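Local coordinates for protein hyaluronidase (Thermobaculum terrenum, PDB 5DIY) that probably removes N-acetylglucosamine from O-GlcNAc-modified proteins, as a family 84 glycoside hydrolase, and is held here with the sugar bound in a mutant active site, at residues 12-17 with 41-46; 136-141 with 178-183; 225-230 with 257-262. All blocks are in the same frame, centred on the assembly; numbering follows the deposited sequence.

Contact 1. Residues 12-17 with 41-46; sequences GFYGKP and APKQDL. With NAG (2-acetamido-2-deoxy-beta-D-glucopyranose), chain E.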
loop_
_atom_site.group_PDB
_atom_site.type_symbol
_atom_site.label_atom_id
_atom_site.label_comp_id
_atom_site.label_asym_id
_atom_site.label_seq_id
_atom_site.Cartn_x
_atom_site.Cartn_y
_atom_site.Cartn_z
ATOM N N GLY C 12 7.190 -7.705 -3.828
ATOM C CA GLY C 12 7.790 -6.860 -4.871
ATOM C C GLY C 12 7.954 -5.397 -4.493
ATOM O O GLY C 12 8.088 -4.533 -5.360
ATOM N N PHE C 13 7.982 -5.125 -3.194
ATOM C CA PHE C 13 8.014 -3.752 -2.684
ATOM C C PHE C 13 9.450 -3.279 -2.480
ATOM O O PHE C 13 10.379 -4.085 -2.493
ATOM C CB PHE C 13 7.193 -3.622 -1.387
ATOM C CG PHE C 13 7.547 -4.632 -0.326
ATOM C CD1 PHE C 13 8.717 -4.509 0.413
ATOM C CD2 PHE C 13 6.719 -5.721 -0.083
ATOM C CE1 PHE C 13 9.053 -5.450 1.370
ATOM C CE2 PHE C 13 7.047 -6.663 0.875
ATOM C CZ PHE C 13 8.215 -6.528 1.601
ATOM N N TYR C 14 9.609 -1.966 -2.334
ATOM C CA TYR C 14 10.848 -1.352 -1.855
ATOM C C TYR C 14 10.778 -1.304 -0.328
ATOM O O TYR C 14 9.689 -1.306 0.256
ATOM C CB TYR C 14 11.018 0.074 -2.395
ATOM C CG TYR C 14 11.214 0.206 -3.901
ATOM C CD1 TYR C 14 10.125 0.209 -4.772
ATOM C CD2 TYR C 14 12.494 0.368 -4.452
ATOM C CE1 TYR C 14 10.303 0.348 -6.149
ATOM C CE2 TYR C 14 12.683 0.508 -5.824
ATOM C CZ TYR C 14 11.588 0.495 -6.668
ATOM O OH TYR C 14 11.773 0.640 -8.027
ATOM N N GLY C 15 11.939 -1.201 0.309
ATOM C CA GLY C 15 12.055 -1.267 1.769
ATOM C C GLY C 15 12.549 -2.609 2.261
ATOM O O GLY C 15 12.919 -3.476 1.477
ATOM N N LYS C 16 12.532 -2.774 3.578
ATOM C CA LYS C 16 13.090 -3.948 4.254
ATOM C C LYS C 16 12.392 -5.229 3.803
ATOM O O LYS C 16 11.191 -5.371 4.026
ATOM C CB LYS C 16 12.943 -3.787 5.776
ATOM C CG LYS C 16 13.634 -4.855 6.609
ATOM C CD LYS C 16 13.186 -4.778 8.059
ATOM C CE LYS C 16 13.879 -5.826 8.907
ATOM N NZ LYS C 16 13.534 -7.208 8.483
ATOM N N PRO C 17 13.133 -6.165 3.161
ATOM C CA PRO C 17 12.496 -7.429 2.780
ATOM C C PRO C 17 11.959 -8.214 3.977
ATOM O O PRO C 17 12.456 -8.070 5.096
ATOM C CB PRO C 17 13.631 -8.201 2.093
ATOM C CG PRO C 17 14.564 -7.153 1.601
ATOM C CD PRO C 17 14.512 -6.076 2.639
ATOM N N ALA C 41 10.399 -11.203 -5.251
ATOM C CA ALA C 41 10.936 -10.049 -5.980
ATOM C C ALA C 41 11.211 -8.789 -5.133
ATOM O O ALA C 41 10.898 -7.684 -5.574
ATOM C CB ALA C 41 9.986 -9.701 -7.124
ATOM N N PRO C 42 11.800 -8.937 -3.925
ATOM C CA PRO C 42 12.044 -7.730 -3.130
ATOM C C PRO C 42 13.064 -6.816 -3.797
ATOM O O PRO C 42 14.152 -7.271 -4.160
ATOM C CB PRO C 42 12.571 -8.276 -1.797
ATOM C CG PRO C 42 13.132 -9.610 -2.129
ATOM C CD PRO C 42 12.265 -10.150 -3.229
ATOM N N LYS C 43 12.694 -5.546 -3.970
ATOM C CA LYS C 43 13.531 -4.573 -4.682
ATOM C C LYS C 43 14.885 -4.333 -4.010
ATOM O O LYS C 43 15.857 -4.069 -4.708
ATOM C CB LYS C 43 12.804 -3.227 -4.856
ATOM C CG LYS C 43 11.713 -3.202 -5.921
ATOM C CD LYS C 43 12.283 -3.104 -7.335
ATOM C CE LYS C 43 11.216 -2.756 -8.365
ATOM N NZ LYS C 43 10.120 -3.765 -8.453
ATOM N N GLN C 44 14.942 -4.423 -2.677
ATOM C CA GLN C 44 16.185 -4.164 -1.923
ATOM C C GLN C 44 17.123 -5.367 -1.779
ATOM O O GLN C 44 18.210 -5.217 -1.220
ATOM C CB GLN C 44 15.881 -3.593 -0.529
ATOM C CG GLN C 44 15.071 -2.312 -0.543
ATOM C CD GLN C 44 15.759 -1.155 -1.256
ATOM O OE1 GLN C 44 16.951 -0.904 -1.066
ATOM N NE2 GLN C 44 15.003 -0.435 -2.068
ATOM N N ASP C 45 16.719 -6.544 -2.259
ATOM C CA ASP C 45 17.661 -7.654 -2.457
ATOM C C ASP C 45 18.526 -7.277 -3.659
ATOM O O ASP C 45 18.034 -7.246 -4.790
ATOM C CB ASP C 45 16.908 -8.979 -2.700
ATOM C CG ASP C 45 17.839 -10.165 -3.002
ATOM O OD1 ASP C 45 19.077 -10.004 -3.063
ATOM O OD2 ASP C 45 17.313 -11.276 -3.196
ATOM N N LEU C 46 19.804 -6.976 -3.414
ATOM C CA LEU C 46 20.731 -6.570 -4.492
ATOM C C LEU C 46 20.829 -7.606 -5.613
ATOM O O LEU C 46 20.914 -7.253 -6.797
ATOM C CB LEU C 46 22.138 -6.271 -3.936
ATOM C CG LEU C 46 22.345 -4.914 -3.248
ATOM C CD1 LEU C 46 23.733 -4.849 -2.623
ATOM C CD2 LEU C 46 22.140 -3.755 -4.221
HETATM C C1 NAG E . 6.365 0.495 -8.461
HETATM C C2 NAG E . 7.084 -0.868 -8.394
HETATM C C3 NAG E . 6.859 -1.634 -7.088
HETATM C C4 NAG E . 6.522 -0.675 -5.959
HETATM C C5 NAG E . 5.220 0.032 -6.301
HETATM C C6 NAG E . 4.784 1.041 -5.226
HETATM C C7 NAG E . 5.551 -2.104 -9.893
HETATM C C8 NAG E . 5.487 -2.960 -11.127
HETATM N N2 NAG E . 6.775 -1.693 -9.557
HETATM O O3 NAG E . 8.042 -2.380 -6.778
HETATM O O4 NAG E . 6.333 -1.393 -4.740
HETATM O O5 NAG E . 5.239 0.652 -7.590
HETATM O O6 NAG E . 5.815 1.986 -4.928
HETATM O O7 NAG E . 4.545 -1.806 -9.262
HETATM O O HOH W 1 12.668 -4.726 -0.982
#
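In Lys43 and Tyr14 alike CG stands anti to the carbonyl carbon, beside the backbone N (chi1 -75° and -66°). Lys43 CG sits over the centre of the Tyr14 ring, 3.6 Å from the centroid and 5° off its normal, a CH-pi contact to which Lys43 CB adds over the same face. The lysine chain bends at chi2, passes the phenol with CE 3.5 Å from Tyr14 OH, and bends again at chi4 on its way to the sugar. Lys43 NZ donates to NAG O3 over 3.0 Å, while NAG O3 itself donates to Gly12 O at 2.6 Å; Asp119 is a salt-bridge partner of the ammonium and also bonds the sugar. Tyr14 OH is hydrogen-bonded to Asn120, the mutated position of the predicted proton donor. The two segments are the loops that follow strands 6-11 and 37-40 in the TIM barrel, and both line its sugar site. Their backbones are joined by Lys43 N donating to Phe13 O (3.1 Å), at the start of a type I turn from Pro42 to Asp45. A water gives its hydrogens to Phe13 O and Gly15 O and accepts from Gln44 N. The Gln44 amide comes to the edge of the Tyr14 ring, near its plane, NE2 lying 3.6 Å from CD2. Pro17 CB rests on Pro42 CB at 4.0 Å, the two side chains crossing at about a right angle.

Contact 2. Residues 136-141 with 178-183; sequences NLAEAQ and RILGQR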
loop_
_atom_site.group_PDB
_atom_site.type_symbol
_atom_site.label_atom_id
_atom_site.label_comp_id
_atom_site.label_asym_id
_atom_site.label_seq_id
_atom_site.Cartn_x
_atom_site.Cartn_y
_atom_site.Cartn_z
ATOM N N ASN C 136 13.266 -0.342 -30.899
ATOM C CA ASN C 136 12.755 0.175 -29.621
ATOM C C ASN C 136 12.792 -0.861 -28.482
ATOM O O ASN C 136 13.125 -2.030 -28.700
ATOM C CB ASN C 136 11.341 0.760 -29.813
ATOM C CG ASN C 136 10.419 -0.162 -30.593
ATOM O OD1 ASN C 136 10.004 0.153 -31.703
ATOM N ND2 ASN C 136 10.091 -1.294 -30.015
ATOM N N LEU C 137 12.464 -0.399 -27.275
ATOM C CA LEU C 137 12.512 -1.198 -26.038
ATOM C C LEU C 137 11.678 -2.469 -26.135
ATOM O O LEU C 137 12.142 -3.552 -25.792
ATOM C CB LEU C 137 12.001 -0.369 -24.839
ATOM C CG LEU C 137 12.701 -0.414 -23.472
ATOM C CD1 LEU C 137 11.676 -0.190 -22.369
ATOM C CD2 LEU C 137 13.489 -1.684 -23.207
ATOM N N ALA C 138 10.439 -2.316 -26.591
ATOM C CA ALA C 138 9.497 -3.437 -26.727
ATOM C C ALA C 138 10.033 -4.576 -27.590
ATOM O O ALA C 138 9.813 -5.740 -27.276
ATOM C CB ALA C 138 8.157 -2.948 -27.270
ATOM N N GLU C 139 10.766 -4.236 -28.652
ATOM C CA GLU C 139 11.334 -5.230 -29.574
ATOM C C GLU C 139 12.492 -5.968 -28.920
ATOM O O GLU C 139 12.608 -7.191 -29.044
ATOM C CB GLU C 139 11.814 -4.578 -30.884
ATOM C CG GLU C 139 10.747 -4.490 -31.968
ATOM C CD GLU C 139 11.220 -3.765 -33.229
ATOM O OE1 GLU C 139 10.348 -3.313 -34.001
ATOM O OE2 GLU C 139 12.448 -3.643 -33.457
ATOM N N ALA C 140 13.354 -5.216 -28.238
ATOM C CA ALA C 140 14.505 -5.790 -27.545
ATOM C C ALA C 140 14.032 -6.776 -26.479
ATOM O O ALA C 140 14.469 -7.923 -26.454
ATOM C CB ALA C 140 15.349 -4.694 -26.914
ATOM N N GLN C 141 13.115 -6.311 -25.630
ATOM C CA GLN C 141 12.534 -7.123 -24.556
ATOM C C GLN C 141 11.828 -8.376 -25.071
ATOM O O GLN C 141 12.028 -9.468 -24.532
ATOM C CB GLN C 141 11.548 -6.285 -23.733
ATOM C CG GLN C 141 12.235 -5.240 -22.871
ATOM C CD GLN C 141 11.270 -4.318 -22.152
ATOM O OE1 GLN C 141 10.073 -4.304 -22.430
ATOM N NE2 GLN C 141 11.793 -3.548 -21.208
ATOM N N ARG C 178 1.316 -2.582 -27.558
ATOM C CA ARG C 178 0.855 -3.236 -28.793
ATOM C C ARG C 178 1.968 -4.055 -29.456
ATOM O O ARG C 178 1.720 -5.163 -29.935
ATOM C CB ARG C 178 0.278 -2.206 -29.772
ATOM C CG ARG C 178 -1.195 -1.859 -29.530
ATOM C CD ARG C 178 -1.508 -0.378 -29.751
ATOM N NE ARG C 178 -0.805 0.181 -30.913
ATOM C CZ ARG C 178 -0.522 1.473 -31.112
ATOM N NH1 ARG C 178 -0.885 2.420 -30.243
ATOM N NH2 ARG C 178 0.138 1.826 -32.211
ATOM N N ILE C 179 3.189 -3.523 -29.461
ATOM C CA ILE C 179 4.353 -4.253 -29.973
ATOM C C ILE C 179 4.613 -5.489 -29.114
ATOM O O ILE C 179 4.900 -6.564 -29.635
ATOM C CB ILE C 179 5.632 -3.376 -30.011
ATOM C CG1 ILE C 179 5.478 -2.223 -31.014
ATOM C CG2 ILE C 179 6.859 -4.210 -30.381
ATOM C CD1 ILE C 179 6.401 -1.050 -30.738
ATOM N N LEU C 180 4.508 -5.325 -27.798
ATOM C CA LEU C 180 4.760 -6.422 -26.862
ATOM C C LEU C 180 3.730 -7.551 -27.031
ATOM O O LEU C 180 4.088 -8.728 -27.010
ATOM C CB LEU C 180 4.760 -5.902 -25.413
ATOM C CG LEU C 180 5.799 -6.428 -24.429
ATOM C CD1 LEU C 180 7.221 -6.107 -24.873
ATOM C CD2 LEU C 180 5.513 -5.825 -23.061
ATOM N N GLY C 181 2.459 -7.192 -27.205
ATOM C CA GLY C 181 1.405 -8.189 -27.404
ATOM C C GLY C 181 1.574 -8.984 -28.687
ATOM O O GLY C 181 1.275 -10.178 -28.727
ATOM N N GLN C 182 2.063 -8.311 -29.730
ATOM C CA GLN C 182 2.345 -8.932 -31.027
ATOM C C GLN C 182 3.562 -9.866 -30.979
ATOM O O GLN C 182 3.514 -10.972 -31.515
ATOM C CB GLN C 182 2.554 -7.826 -32.085
ATOM C CG GLN C 182 2.722 -8.290 -33.531
ATOM C CD GLN C 182 1.518 -9.053 -34.064
ATOM O OE1 GLN C 182 0.373 -8.743 -33.739
ATOM N NE2 GLN C 182 1.776 -10.061 -34.887
ATOM N N ARG C 183 4.639 -9.428 -30.325
ATOM C CA ARG C 183 5.943 -10.117 -30.398
ATOM C C ARG C 183 6.272 -11.078 -29.258
ATOM O O ARG C 183 7.127 -11.948 -29.435
ATOM C CB ARG C 183 7.062 -9.086 -30.525
ATOM C CG ARG C 183 6.903 -8.188 -31.742
ATOM C CD ARG C 183 8.235 -7.755 -32.315
ATOM N NE ARG C 183 8.044 -6.957 -33.528
ATOM C CZ ARG C 183 8.996 -6.660 -34.415
ATOM N NH1 ARG C 183 10.251 -7.084 -34.257
ATOM N NH2 ARG C 183 8.685 -5.926 -35.480
#
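The Arg183 guanidinium carries the Glu139 carboxylate on one face, the two planes lying 12° apart in a stack. Glu139 OE1 stands above the plane, displaced toward the rim and 3.4 Å from Arg183 NH2, and no N-H points at it. This salt bridge therefore works through charge alone. The aliphatic part of the glutamate shares the face: its CG is 3.5 Å from Arg183 NH1. Glu139 OE2 has a different partner, accepting a hydrogen bond from Ser135 N just ahead of the helix. The Gln141 amide is fixed at both ends, OE1 bonded to Tyr176 OH and NE2 to Thr166 OG1, and its oxygen comes only within 4.2 Å of Leu180 CD1. The side-chain end of Asn136, the N-cap residue, meets Ile179 CD1 tip to tip.

Between these groups lies an apolar seam. Ala138 CB, which points at the other helix, touches Ile179 CG2 at 3.6 Å, a methyl that is anti to the backbone N (chi1 of -65° sets CG1 beside that N). Leu180, the next residue along, brings CD1 to 4.1 Å from Ala138 CB and 3.6 Å from Ala138 O. The axes of segments 137-141 and 178-183 come within 8.8 Å and run at 25° to each other. They are neighbours in the outer layer of the TIM barrel, helix 137-153 following strand 113-117 and helix 175-183 following strand 160-164. The methyl contacts of Ala138, Ile179 and Leu180 thus sit beside a stacked ion pair whose glutamate is covered to a similar extent; with its arginine exposed and lacking a directed bond, that pair probably contributes an attraction that solvent can screen.

Contact 3. Residues 225-230 with 257-262; sequences PVNDGG and NPMALP. With NAG (2-acetamido-2-deoxy-beta-D-glucopyranose), chain E.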
loop_
_atom_site.group_PDB
_atom_site.type_symbol
_atom_site.label_atom_id
_atom_site.label_comp_id
_atom_site.label_asym_id
_atom_site.label_seq_id
_atom_site.Cartn_x
_atom_site.Cartn_y
_atom_site.Cartn_z
ATOM N N PRO C 225 -1.724 -4.021 -0.332
ATOM C CA PRO C 225 -1.614 -2.838 0.537
ATOM C C PRO C 225 -0.274 -2.073 0.569
ATOM O O PRO C 225 -0.136 -1.201 1.411
ATOM C CB PRO C 225 -1.905 -3.428 1.929
ATOM C CG PRO C 225 -1.438 -4.832 1.828
ATOM C CD PRO C 225 -1.861 -5.256 0.455
ATOM N N VAL C 226 0.683 -2.361 -0.319
ATOM C CA VAL C 226 2.008 -1.688 -0.283
ATOM C C VAL C 226 1.990 -0.250 0.200
ATOM O O VAL C 226 1.244 0.563 -0.335
ATOM C CB VAL C 226 2.747 -1.558 -1.649
ATOM C CG1 VAL C 226 3.894 -2.518 -1.746
ATOM C CG2 VAL C 226 1.818 -1.609 -2.856
ATOM N N ASN C 227 2.859 0.057 1.156
ATOM C CA ASN C 227 3.062 1.421 1.627
ATOM C C ASN C 227 4.553 1.783 1.638
ATOM O O ASN C 227 5.078 2.241 2.637
ATOM C CB ASN C 227 2.389 1.623 2.998
ATOM C CG ASN C 227 3.046 0.830 4.129
ATOM O OD1 ASN C 227 3.715 -0.190 3.910
ATOM N ND2 ASN C 227 2.839 1.298 5.360
ATOM N N ASP C 228 5.231 1.562 0.512
ATOM C CA ASP C 228 6.660 1.893 0.412
ATOM C C ASP C 228 6.857 3.315 -0.091
ATOM O O ASP C 228 5.901 3.965 -0.538
ATOM C CB ASP C 228 7.442 0.868 -0.434
ATOM C CG ASP C 228 6.984 0.785 -1.898
ATOM O OD1 ASP C 228 6.260 1.669 -2.391
ATOM O OD2 ASP C 228 7.386 -0.200 -2.559
ATOM N N GLY C 229 8.094 3.797 0.003
ATOM C CA GLY C 229 8.445 5.141 -0.448
ATOM C C GLY C 229 7.649 6.191 0.300
ATOM O O GLY C 229 7.538 6.127 1.520
ATOM N N GLY C 230 7.051 7.126 -0.441
ATOM C CA GLY C 230 6.242 8.187 0.151
ATOM C C GLY C 230 4.947 7.767 0.820
ATOM O O GLY C 230 4.325 8.575 1.502
ATOM N N ASN C 257 0.819 -6.819 -4.045
ATOM C CA ASN C 257 2.061 -6.347 -3.434
ATOM C C ASN C 257 1.761 -5.805 -2.018
ATOM O O ASN C 257 1.102 -4.766 -1.883
ATOM C CB ASN C 257 2.732 -5.269 -4.303
ATOM C CG ASN C 257 4.201 -5.052 -3.954
ATOM O OD1 ASN C 257 4.793 -5.805 -3.185
ATOM N ND2 ASN C 257 4.795 -4.020 -4.522
ATOM N N PRO C 258 2.231 -6.506 -0.964
ATOM C CA PRO C 258 1.877 -6.127 0.403
ATOM C C PRO C 258 2.814 -5.102 1.034
ATOM O O PRO C 258 3.746 -4.619 0.393
ATOM C CB PRO C 258 1.961 -7.461 1.147
ATOM C CG PRO C 258 3.041 -8.201 0.432
ATOM C CD PRO C 258 3.118 -7.683 -0.969
ATOM N N MET C 259 2.556 -4.770 2.294
ATOM C CA MET C 259 3.431 -3.871 3.043
ATOM C C MET C 259 4.673 -4.616 3.510
ATOM O O MET C 259 4.649 -5.841 3.691
ATOM C CB MET C 259 2.698 -3.291 4.260
ATOM C CG MET C 259 1.452 -2.487 3.914
ATOM S SD MET C 259 0.697 -1.707 5.352
ATOM C CE MET C 259 -0.236 -3.081 6.006
ATOM N N ALA C 260 5.748 -3.868 3.736
ATOM C CA ALA C 260 6.927 -4.404 4.439
ATOM C C ALA C 260 6.612 -4.839 5.893
ATOM O O ALA C 260 7.446 -5.476 6.532
ATOM C CB ALA C 260 8.060 -3.392 4.417
ATOM N N LEU C 261 5.441 -4.449 6.408
ATOM C CA LEU C 261 4.839 -5.001 7.628
ATOM C C LEU C 261 3.978 -6.231 7.297
ATOM O O LEU C 261 2.824 -6.077 6.877
ATOM C CB LEU C 261 3.957 -3.930 8.295
ATOM C CG LEU C 261 4.595 -2.582 8.611
ATOM C CD1 LEU C 261 3.553 -1.645 9.197
ATOM C CD2 LEU C 261 5.769 -2.754 9.557
ATOM N N PRO C 262 4.526 -7.457 7.465
ATOM C CA PRO C 262 3.783 -8.645 7.020
ATOM C C PRO C 262 2.556 -9.000 7.846
ATOM O O PRO C 262 1.541 -9.406 7.288
ATOM C CB PRO C 262 4.817 -9.779 7.136
ATOM C CG PRO C 262 5.839 -9.284 8.095
ATOM C CD PRO C 262 5.898 -7.802 7.888
HETATM C C1 NAG E . 6.365 0.495 -8.461
HETATM C C2 NAG E . 7.084 -0.868 -8.394
HETATM C C3 NAG E . 6.859 -1.634 -7.088
HETATM C C4 NAG E . 6.522 -0.675 -5.959
HETATM C C5 NAG E . 5.220 0.032 -6.301
HETATM C C6 NAG E . 4.784 1.041 -5.226
HETATM C C7 NAG E . 5.551 -2.104 -9.893
HETATM C C8 NAG E . 5.487 -2.960 -11.127
HETATM N N2 NAG E . 6.775 -1.693 -9.557
HETATM O O3 NAG E . 8.042 -2.380 -6.778
HETATM O O4 NAG E . 6.333 -1.393 -4.740
HETATM O O5 NAG E . 5.239 0.652 -7.590
HETATM O O6 NAG E . 5.815 1.986 -4.928
HETATM O O7 NAG E . 4.545 -1.806 -9.262
HETATM O O HOH W 2 5.937 -1.352 2.586
#
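Met259, Val226 and Pro225 carry this contact, which joins the loops after strands 218-222 and 251-256, the last two strands of the TIM barrel. Met259 CG is approached by two oxygens, Pro225 O and Asn227 OD1, each 3.2 Å away, and its SD runs on beside the Asn227 amide. That amide has polar partners too: OD1 receives a hydrogen from a water that in turn accepts from Ala260 N, and ND2 bonds to Glu234 O. Val226 anchors the backbones, its N donating to Asn257 O at 2.9 Å, with an angle of 146° at the hydrogen. Its side chain lies against Asn257, CG1 3.3 Å from ND2; chi1 of -106° is away from a staggered value, and the CG1 placement is doubtful. Pro225, preceded by a cis peptide bond, lays its ring against the other loop, CG 3.8 Å from Pro258 CA and CB 4.0 Å from Met259 CG.

The packed loops present two sugar-binding residues. Asp228 grips NAG with both oxygens, OD1 accepting from O6 and OD2 from O4 (2.7 Å); OD2 also accepts from Tyr14 N, which helps to position the carboxylate. Asn257 has CG anti to its backbone N (chi1 -162°) and turns OD1 to Gly12 N, while its ND2 lies 3.1 Å from NAG O4.

Overall arrangement
From the N terminus, contact 1 is met first, joining the loop after strand 6-11 to the one after strand 37-40 and closing a span that holds helix 20-32. Contact 2 follows, on the outer helices, bridging a span that includes strand 160-164. Contact 3 closes a span that holds strand 251-256, joining the loops after strands 218-222 and 251-256. The three lie in series, none enclosing or crossing another. In space, contacts 1 and 3 meet because the first and last strands are neighbours in the closed barrel: Tyr14 N probably bonds to Asp228 OD2, Phe13 packs on Pro258, and both contacts touch the sugar. Contact 2 stands apart, its centre about 27 Å from that of contact 1.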